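Local coordinates for sensor protein (Bacteroides thetaiotaomicron, PDB 2X7X) that binds fructose through its periplasmic domain, the piece described here, and probably relays that signal as the sensor kinase of a hybrid two-component system, at residues 89-94 with 104-109; 132-137 with 190-195; 196-201 with 220-225. All coordinates share one frame; numbering follows the deposited sequence.

All three contacts are buried; they differ in element and chemistry. Contacts 1 and 2 each pair neighbouring parallel strands, but in different sheets, with centres about 25 Å apart on opposite sides of the chain's centre: one sheet for each lobe of the periplasmic-binding-protein fold. Contact 1 joins its strands by backbone bonds and apolar side chains, and delivers one acid to fructose at its end. Contact 2 adds a buried histidine-carboxylate bond to the same backbone pattern. Contact 3 has no strand pairing: 196-201 continues directly from 190-195, and its polar loops grip the sugar. Contacts 1 and 3 both touch fructose, about 7 Å apart at their nearest atoms.

Contact 1 of 3, residues 89-94 with 104-109; sequences PVILVD and AYIGAD. With FRU (beta-D-fructofuranose), chain E.
Tyr105 holds CG anti to its backbone N (chi1 172°), a torsion that brings CD1 to 3.9 Å from Leu92 CB, which lies in the ring plane at its edge. On the other face of the sheet, Val93 CG2, beside its own backbone N, meets Ile106 CG2 at 3.9 Å. These two side chains run side by side, while Ile91 CG2 stands further from Ile106 CG2, at 4.3 Å. The strands are parallel, their axes 4.8 Å apart and 21° from alignment. Four backbone bonds carry the pairing, among them Ile106 N to Leu92 O (2.9 Å) and Asp94 N to Ile106 O (3.0 Å). The second fixes the backbone of Asp94 where the strand gives out, at the cleft of this type I periplasmic-binding-protein fold. There Asp94 OD1 accepts a hydrogen bond from fructose O6 at 2.6 Å and another from Tyr245 OH, while OD2 forms a salt bridge with Arg20 and a hydrogen bond with Ser69, so both oxygens are satisfied. In the sheet, strand 65-68 flanks 90-93 and strand 268-271 flanks 104-108; Ile91 and Ile106 pack on helix 249-260.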
loop_
_atom_site.group_PDB
_atom_site.type_symbol
_atom_site.label_atom_id
_atom_site.label_comp_id
_atom_site.label_asym_id
_atom_site.label_seq_id
_atom_site.Cartn_x
_atom_site.Cartn_y
_atom_site.Cartn_z
ATOM N N PRO A 89 22.205 -12.623 24.799
ATOM C CA PRO A 89 20.855 -12.881 24.282
ATOM C C PRO A 89 20.798 -12.873 22.743
ATOM O O PRO A 89 21.305 -11.946 22.105
ATOM C CB PRO A 89 20.021 -11.739 24.888
ATOM C CG PRO A 89 20.974 -10.637 25.075
ATOM C CD PRO A 89 22.325 -11.262 25.358
ATOM N N VAL A 90 20.182 -13.909 22.174
ATOM C CA VAL A 90 20.166 -14.140 20.719
ATOM C C VAL A 90 18.758 -14.030 20.129
ATOM O O VAL A 90 17.816 -14.684 20.604
ATOM C CB VAL A 90 20.720 -15.549 20.350
ATOM C CG1 VAL A 90 20.648 -15.784 18.829
ATOM C CG2 VAL A 90 22.149 -15.753 20.892
ATOM N N ILE A 91 18.609 -13.200 19.101
ATOM C CA ILE A 91 17.348 -13.151 18.356
ATOM C C ILE A 91 17.521 -13.791 16.984
ATOM O O ILE A 91 18.375 -13.365 16.173
ATOM C CB ILE A 91 16.780 -11.729 18.179
ATOM C CG1 ILE A 91 16.418 -11.110 19.532
ATOM C CG2 ILE A 91 15.544 -11.778 17.294
ATOM C CD1 ILE A 91 15.992 -9.652 19.458
ATOM N N LEU A 92 16.705 -14.817 16.745
ATOM C CA LEU A 92 16.638 -15.441 15.443
ATOM C C LEU A 92 15.612 -14.718 14.591
ATOM O O LEU A 92 14.453 -14.552 14.999
ATOM C CB LEU A 92 16.278 -16.926 15.561
ATOM C CG LEU A 92 17.183 -17.843 16.393
ATOM C CD1 LEU A 92 16.600 -19.218 16.379
ATOM C CD2 LEU A 92 18.621 -17.876 15.891
ATOM N N VAL A 93 16.052 -14.279 13.413
ATOM C CA VAL A 93 15.157 -13.692 12.422
ATOM C C VAL A 93 15.070 -14.555 11.168
ATOM O O VAL A 93 16.102 -15.036 10.668
ATOM C CB VAL A 93 15.600 -12.266 11.997
ATOM C CG1 VAL A 93 14.545 -11.650 11.105
ATOM C CG2 VAL A 93 15.770 -11.390 13.197
ATOM N N ASP A 94 13.845 -14.730 10.663
ATOM C CA ASP A 94 13.611 -15.266 9.310
ATOM C C ASP A 94 14.048 -16.737 9.160
ATOM O O ASP A 94 13.203 -17.610 8.997
ATOM C CB ASP A 94 14.203 -14.302 8.241
ATOM C CG ASP A 94 14.741 -15.009 7.013
ATOM O OD1 ASP A 94 13.998 -15.770 6.361
ATOM O OD2 ASP A 94 15.919 -14.786 6.667
ATOM N N ALA A 104 14.763 -15.292 21.527
ATOM C CA ALA A 104 13.488 -15.039 20.854
ATOM C C ALA A 104 13.559 -15.246 19.350
ATOM O O ALA A 104 14.601 -15.043 18.722
ATOM C CB ALA A 104 12.973 -13.627 21.175
ATOM N N TYR A 105 12.433 -15.657 18.785
ATOM C CA TYR A 105 12.306 -15.855 17.345
ATOM C C TYR A 105 11.301 -14.866 16.771
ATOM O O TYR A 105 10.225 -14.667 17.332
ATOM C CB TYR A 105 11.871 -17.294 17.029
ATOM C CG TYR A 105 11.543 -17.518 15.568
ATOM C CD1 TYR A 105 12.538 -17.436 14.584
ATOM C CD2 TYR A 105 10.238 -17.790 15.160
ATOM C CE1 TYR A 105 12.237 -17.616 13.232
ATOM C CE2 TYR A 105 9.927 -17.983 13.807
ATOM C CZ TYR A 105 10.932 -17.898 12.852
ATOM O OH TYR A 105 10.627 -18.087 11.516
ATOM N N ILE A 106 11.668 -14.233 15.661
ATOM C CA ILE A 106 10.691 -13.474 14.874
ATOM C C ILE A 106 10.803 -13.775 13.377
ATOM O O ILE A 106 11.899 -13.834 12.813
ATOM C CB ILE A 106 10.778 -11.960 15.136
ATOM C CG1 ILE A 106 9.638 -11.233 14.416
ATOM C CG2 ILE A 106 12.138 -11.427 14.728
ATOM C CD1 ILE A 106 9.634 -9.726 14.604
ATOM N N GLY A 107 9.655 -13.959 12.739
ATOM C CA GLY A 107 9.623 -14.220 11.300
ATOM C C GLY A 107 8.251 -14.566 10.777
ATOM O O GLY A 107 7.291 -14.621 11.535
ATOM N N ALA A 108 8.150 -14.795 9.472
ATOM C CA ALA A 108 6.886 -15.184 8.875
ATOM C C ALA A 108 6.873 -16.694 8.670
ATOM O O ALA A 108 7.932 -17.292 8.508
ATOM C CB ALA A 108 6.688 -14.460 7.579
ATOM N N ASP A 109 5.688 -17.317 8.676
ATOM C CA ASP A 109 5.611 -18.785 8.551
ATOM C C ASP A 109 5.860 -19.272 7.119
ATOM O O ASP A 109 5.001 -19.143 6.240
ATOM C CB ASP A 109 4.281 -19.332 9.070
ATOM C CG ASP A 109 4.292 -20.848 9.222
ATOM O OD1 ASP A 109 3.392 -21.373 9.908
ATOM O OD2 ASP A 109 5.197 -21.523 8.680
HETATM C C1 FRU E . 16.913 -12.650 1.265
HETATM C C2 FRU E . 16.288 -13.968 0.845
HETATM C C3 FRU E . 14.858 -13.792 0.341
HETATM C C4 FRU E . 14.169 -15.022 0.899
HETATM C C5 FRU E . 14.830 -15.130 2.267
HETATM C C6 FRU E . 14.790 -16.518 2.903
HETATM O O1 FRU E . 18.325 -12.804 1.381
HETATM O O2 FRU E . 17.137 -14.582 -0.131
HETATM O O3 FRU E . 14.777 -13.674 -1.087
HETATM O O4 FRU E . 12.746 -14.881 0.965
HETATM O O5 FRU E . 16.195 -14.806 1.990
HETATM O O6 FRU E . 15.333 -16.451 4.236
#

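Contact 2 of 3, residues 132-137 with 190-195; sequences VELTGL and DAVYAH
His195 lies with one ring face on the backbone of Thr135, whose CA is 3.4 Å from the ring centroid and 13° off the ring normal, a CH-pi contact. The same ring turns its edge to Glu133: His195 NE2 donates to Glu133 OE2 at 2.8 Å (N-H...O angle 167°). The oxygen is near the imidazole plane, yet the nitrogen meets the carboxylate from above, the two planes being 62° apart. Glu133 holds CG anti to its backbone N, extends beyond it and runs alongside Tyr193, with OE2 3.4 Å from Tyr193 CE2. His195 CD2 sits above one face of the Tyr193 ring, toward its rim. Outside the pair, His147 ND1 binds Glu133 OE1, and Tyr193 OH bonds to the backbone oxygen of Arg146, a fructose-binding residue. Glu133, Thr135 and Tyr193 sit on two parallel strands of the second Rossmann-like lobe, 128-135 and 191-194, and His195 just follows the second; the strands are joined through a strand and two helices and bonded by backbone pairs such as Tyr193 N to Val132 O (2.9 Å) and His195 N to Leu134 O (3.0 Å). An alanine in place of His195 would probably leave Glu133 OE2 without its N-H partner and open a gap over Thr135 CA. On the opposite face, Val192 CG1 meets Leu134 CD1 and Val192 CG2 meets Val132 CG2, both at 4.0 Å, and helices 172-185 and 199-209 pack against them.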
loop_
_atom_site.group_PDB
_atom_site.type_symbol
_atom_site.label_atom_id
_atom_site.label_comp_id
_atom_site.label_asym_id
_atom_site.label_seq_id
_atom_site.Cartn_x
_atom_site.Cartn_y
_atom_site.Cartn_z
ATOM N N VAL A 132 7.191 -27.169 -11.998
ATOM C CA VAL A 132 8.591 -27.322 -11.620
ATOM C C VAL A 132 8.897 -26.378 -10.446
ATOM O O VAL A 132 8.329 -25.276 -10.380
ATOM C CB VAL A 132 9.566 -27.138 -12.825
ATOM C CG1 VAL A 132 9.340 -28.225 -13.854
ATOM C CG2 VAL A 132 9.416 -25.770 -13.488
ATOM N N GLU A 133 9.762 -26.822 -9.524
ATOM C CA GLU A 133 10.140 -26.063 -8.321
ATOM C C GLU A 133 11.610 -25.709 -8.329
ATOM O O GLU A 133 12.453 -26.554 -8.578
ATOM C CB GLU A 133 9.834 -26.856 -7.047
ATOM C CG GLU A 133 10.003 -26.068 -5.743
ATOM C CD GLU A 133 9.663 -26.866 -4.481
ATOM O OE1 GLU A 133 9.727 -28.113 -4.504
ATOM O OE2 GLU A 133 9.360 -26.252 -3.435
ATOM N N LEU A 134 11.912 -24.448 -8.046
ATOM C CA LEU A 134 13.278 -23.974 -7.909
ATOM C C LEU A 134 13.454 -23.423 -6.490
ATOM O O LEU A 134 12.924 -22.375 -6.131
ATOM C CB LEU A 134 13.583 -22.930 -8.992
ATOM C CG LEU A 134 13.531 -23.432 -10.453
ATOM C CD1 LEU A 134 13.283 -22.322 -11.463
ATOM C CD2 LEU A 134 14.792 -24.181 -10.843
ATOM N N THR A 135 14.195 -24.153 -5.676
ATOM C CA THR A 135 14.247 -23.881 -4.235
ATOM C C THR A 135 15.385 -22.945 -3.834
ATOM O O THR A 135 16.358 -22.769 -4.566
ATOM C CB THR A 135 14.388 -25.209 -3.423
ATOM O OG1 THR A 135 15.758 -25.636 -3.388
ATOM C CG2 THR A 135 13.563 -26.305 -4.052
ATOM N N GLY A 136 15.273 -22.372 -2.645
ATOM C CA GLY A 136 16.422 -21.733 -1.987
ATOM C C GLY A 136 17.406 -22.790 -1.528
ATOM O O GLY A 136 17.164 -23.989 -1.687
ATOM N N LEU A 137 18.519 -22.338 -0.966
ATOM C CA LEU A 137 19.563 -23.225 -0.446
ATOM C C LEU A 137 18.942 -24.319 0.411
ATOM O O LEU A 137 18.278 -24.024 1.406
ATOM C CB LEU A 137 20.560 -22.401 0.375
ATOM C CG LEU A 137 21.920 -23.001 0.764
ATOM C CD1 LEU A 137 22.718 -23.503 -0.428
ATOM C CD2 LEU A 137 22.725 -21.943 1.529
ATOM N N ASP A 190 3.409 -26.255 -16.851
ATOM C CA ASP A 190 2.308 -25.305 -16.687
ATOM C C ASP A 190 2.562 -24.245 -15.603
ATOM O O ASP A 190 1.869 -23.227 -15.547
ATOM C CB ASP A 190 0.987 -26.064 -16.454
ATOM C CG ASP A 190 0.775 -27.178 -17.470
ATOM O OD1 ASP A 190 0.695 -26.889 -18.681
ATOM O OD2 ASP A 190 0.719 -28.353 -17.065
ATOM N N ALA A 191 3.570 -24.473 -14.762
ATOM C CA ALA A 191 3.855 -23.556 -13.661
ATOM C C ALA A 191 5.254 -23.677 -13.116
ATOM O O ALA A 191 5.797 -24.776 -12.975
ATOM C CB ALA A 191 2.849 -23.739 -12.524
ATOM N N VAL A 192 5.818 -22.525 -12.774
ATOM C CA VAL A 192 7.099 -22.454 -12.085
ATOM C C VAL A 192 6.844 -21.913 -10.690
ATOM O O VAL A 192 6.239 -20.852 -10.530
ATOM C CB VAL A 192 8.107 -21.542 -12.867
ATOM C CG1 VAL A 192 9.470 -21.494 -12.188
ATOM C CG2 VAL A 192 8.239 -22.049 -14.290
ATOM N N TYR A 193 7.287 -22.659 -9.690
ATOM C CA TYR A 193 7.284 -22.193 -8.309
ATOM C C TYR A 193 8.710 -21.851 -7.962
ATOM O O TYR A 193 9.553 -22.744 -7.877
ATOM C CB TYR A 193 6.782 -23.292 -7.382
ATOM C CG TYR A 193 6.877 -23.014 -5.887
ATOM C CD1 TYR A 193 6.973 -21.701 -5.376
ATOM C CD2 TYR A 193 6.824 -24.075 -4.978
ATOM C CE1 TYR A 193 7.038 -21.466 -4.002
ATOM C CE2 TYR A 193 6.887 -23.857 -3.611
ATOM C CZ TYR A 193 6.990 -22.568 -3.122
ATOM O OH TYR A 193 7.045 -22.400 -1.756
ATOM N N ALA A 194 8.975 -20.561 -7.768
ATOM C CA ALA A 194 10.305 -20.081 -7.421
ATOM C C ALA A 194 10.280 -19.606 -5.979
ATOM O O ALA A 194 9.366 -18.881 -5.583
ATOM C CB ALA A 194 10.693 -18.946 -8.349
ATOM N N HIS A 195 11.276 -20.007 -5.193
ATOM C CA HIS A 195 11.294 -19.694 -3.752
ATOM C C HIS A 195 11.546 -18.223 -3.440
ATOM O O HIS A 195 11.249 -17.770 -2.340
ATOM C CB HIS A 195 12.281 -20.592 -2.987
ATOM C CG HIS A 195 11.776 -21.987 -2.732
ATOM N ND1 HIS A 195 12.289 -22.794 -1.733
ATOM C CD2 HIS A 195 10.802 -22.709 -3.337
ATOM C CE1 HIS A 195 11.656 -23.953 -1.738
ATOM N NE2 HIS A 195 10.755 -23.929 -2.708
#

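Contact 3 of 3, residues 196-201 with 220-225; sequences NDRIAP and GIDALP. With FRU (beta-D-fructofuranose), chain E.
The fructose pocket takes three of its residues from this contact, Asn196, Arg198 and Asp222, where two loops at the ends of strands in one lobe come together at the cleft. Asp222 brings its carboxylate to two adjacent hydroxyls: OD1 accepts from fructose O4, and OD2 from O3. Asn196 lies side by side with it, the amide and carboxylate planes 60° apart, and ND2 donates to fructose O3 at 2.8 Å. Arg198, bent at chi3, meets the sugar with the edge of its guanidinium; NH2 donates to O2 at 2.7 Å in a nearly straight bond (170°), while NH1 adds a weak bond to O3. NH1 is also 4.2 Å from Asp222 OD2, which stands well out of the guanidinium plane, so the two share only a charge attraction. Arg198 NE forms a salt bridge with Glu171.

Second-shell bonds hold the loops that carry these groups. Asn196 CG sits between its backbone N and carbonyl carbon (chi1 75°); this puts the amide over the start of the following turn, and with chi2 near zero OD1 accepts Ile199 N at 2.7 Å, closing an Asx motif. One amide thus serves its own loop through oxygen and the sugar through nitrogen, which also bonds to Trp170 O. Asp197 slides past Asp222 in the opposite direction; its OD2 takes Ala223 N at 2.7 Å on the syn side, and a water links the same oxygen to Leu224 N. Asp197 OD1 is hydrogen-bonded to Thr242 OG1.

Ile199 and Ala200, at the start of 199-209, rest on Ala194 of strand 191-194. Gly220 and Asp222 bond through their backbones to Phe243 of strand 241-244, and Leu224 reaches across to helix 18-31 of the other lobe.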
loop_
_atom_site.group_PDB
_atom_site.type_symbol
_atom_site.label_atom_id
_atom_site.label_comp_id
_atom_site.label_asym_id
_atom_site.label_seq_id
_atom_site.Cartn_x
_atom_site.Cartn_y
_atom_site.Cartn_z
ATOM N N ASN A 196 12.095 -17.470 -4.388
ATOM C CA ASN A 196 12.080 -16.019 -4.239
ATOM C C ASN A 196 11.965 -15.265 -5.551
ATOM O O ASN A 196 11.988 -15.866 -6.627
ATOM C CB ASN A 196 13.241 -15.501 -3.374
ATOM C CG ASN A 196 14.593 -15.507 -4.094
ATOM O OD1 ASN A 196 14.734 -15.929 -5.259
ATOM N ND2 ASN A 196 15.604 -15.023 -3.385
ATOM N N ASP A 197 11.857 -13.943 -5.439
ATOM C CA ASP A 197 11.672 -13.044 -6.579
ATOM C C ASP A 197 12.975 -12.754 -7.291
ATOM O O ASP A 197 13.010 -11.871 -8.145
ATOM C CB ASP A 197 11.067 -11.714 -6.124
ATOM C CG ASP A 197 9.669 -11.860 -5.562
ATOM O OD1 ASP A 197 8.975 -12.857 -5.857
ATOM O OD2 ASP A 197 9.248 -10.959 -4.818
ATOM N N ARG A 198 14.052 -13.445 -6.919
ATOM C CA ARG A 198 15.302 -13.380 -7.675
ATOM C C ARG A 198 15.442 -14.660 -8.522
ATOM O O ARG A 198 15.845 -14.613 -9.687
ATOM C CB ARG A 198 16.500 -13.193 -6.754
ATOM C CG ARG A 198 16.578 -11.805 -6.087
ATOM C CD ARG A 198 17.937 -11.555 -5.365
ATOM N NE ARG A 198 18.340 -12.636 -4.436
ATOM C CZ ARG A 198 17.808 -12.841 -3.229
ATOM N NH1 ARG A 198 16.824 -12.069 -2.766
ATOM N NH2 ARG A 198 18.253 -13.846 -2.491
ATOM N N ILE A 199 15.083 -15.802 -7.938
ATOM C CA ILE A 199 14.941 -17.027 -8.707
ATOM C C ILE A 199 13.955 -16.816 -9.877
ATOM O O ILE A 199 14.239 -17.190 -11.024
ATOM C CB ILE A 199 14.519 -18.203 -7.792
ATOM C CG1 ILE A 199 15.688 -18.593 -6.877
ATOM C CG2 ILE A 199 14.104 -19.399 -8.590
ATOM C CD1 ILE A 199 15.300 -19.312 -5.598
ATOM N N ALA A 200 12.828 -16.179 -9.588
ATOM C CA ALA A 200 11.721 -16.081 -10.550
ATOM C C ALA A 200 12.065 -15.470 -11.920
ATOM O O ALA A 200 11.812 -16.101 -12.946
ATOM C CB ALA A 200 10.511 -15.400 -9.920
ATOM N N PRO A 201 12.652 -14.257 -11.950
ATOM C CA PRO A 201 12.994 -13.697 -13.279
ATOM C C PRO A 201 14.019 -14.532 -14.070
ATOM O O PRO A 201 14.076 -14.445 -15.305
ATOM C CB PRO A 201 13.562 -12.307 -12.965
ATOM C CG PRO A 201 13.823 -12.295 -11.479
ATOM C CD PRO A 201 12.963 -13.333 -10.846
ATOM N N GLY A 220 6.516 -16.421 -7.274
ATOM C CA GLY A 220 7.705 -16.187 -6.459
ATOM C C GLY A 220 7.333 -15.789 -5.046
ATOM O O GLY A 220 6.154 -15.776 -4.692
ATOM N N ILE A 221 8.335 -15.484 -4.227
ATOM C CA ILE A 221 8.105 -15.059 -2.849
ATOM C C ILE A 221 8.993 -13.856 -2.567
ATOM O O ILE A 221 10.108 -13.787 -3.076
ATOM C CB ILE A 221 8.406 -16.188 -1.839
ATOM C CG1 ILE A 221 7.531 -17.413 -2.118
ATOM C CG2 ILE A 221 8.153 -15.718 -0.412
ATOM C CD1 ILE A 221 7.973 -18.692 -1.428
ATOM N N ASP A 222 8.463 -12.902 -1.796
ATOM C CA ASP A 222 9.201 -11.766 -1.217
ATOM C C ASP A 222 8.363 -10.509 -1.362
ATOM O O ASP A 222 8.082 -9.828 -0.367
ATOM C CB ASP A 222 10.593 -11.553 -1.825
ATOM C CG ASP A 222 11.671 -12.430 -1.191
ATOM O OD1 ASP A 222 11.482 -12.975 -0.086
ATOM O OD2 ASP A 222 12.734 -12.583 -1.824
ATOM N N ALA A 223 7.965 -10.217 -2.604
ATOM C CA ALA A 223 7.097 -9.071 -2.928
ATOM C C ALA A 223 7.610 -7.706 -2.448
ATOM O O ALA A 223 6.850 -6.931 -1.877
ATOM C CB ALA A 223 5.660 -9.313 -2.410
ATOM N N LEU A 224 8.888 -7.419 -2.675
ATOM C CA LEU A 224 9.462 -6.100 -2.341
ATOM C C LEU A 224 8.997 -5.032 -3.329
ATOM O O LEU A 224 8.785 -5.330 -4.505
ATOM C CB LEU A 224 10.996 -6.150 -2.371
ATOM C CG LEU A 224 11.768 -6.999 -1.357
ATOM C CD1 LEU A 224 13.254 -7.114 -1.732
ATOM C CD2 LEU A 224 11.609 -6.429 0.041
ATOM N N PRO A 225 8.837 -3.786 -2.854
ATOM C CA PRO A 225 8.642 -2.640 -3.756
ATOM C C PRO A 225 9.979 -2.199 -4.336
ATOM O O PRO A 225 11.000 -2.762 -3.975
ATOM C CB PRO A 225 8.094 -1.552 -2.832
ATOM C CG PRO A 225 8.643 -1.901 -1.468
ATOM C CD PRO A 225 8.733 -3.406 -1.429
HETATM C C1 FRU E . 16.913 -12.650 1.265
HETATM C C2 FRU E . 16.288 -13.968 0.845
HETATM C C3 FRU E . 14.858 -13.792 0.341
HETATM C C4 FRU E . 14.169 -15.022 0.899
HETATM C C5 FRU E . 14.830 -15.130 2.267
HETATM C C6 FRU E . 14.790 -16.518 2.903
HETATM O O1 FRU E . 18.325 -12.804 1.381
HETATM O O2 FRU E . 17.137 -14.582 -0.131
HETATM O O3 FRU E . 14.777 -13.674 -1.087
HETATM O O4 FRU E . 12.746 -14.881 0.965
HETATM O O5 FRU E . 16.195 -14.806 1.990
HETATM O O6 FRU E . 15.333 -16.451 4.236
HETATM O O HOH W 1 10.490 -8.869 -4.457
#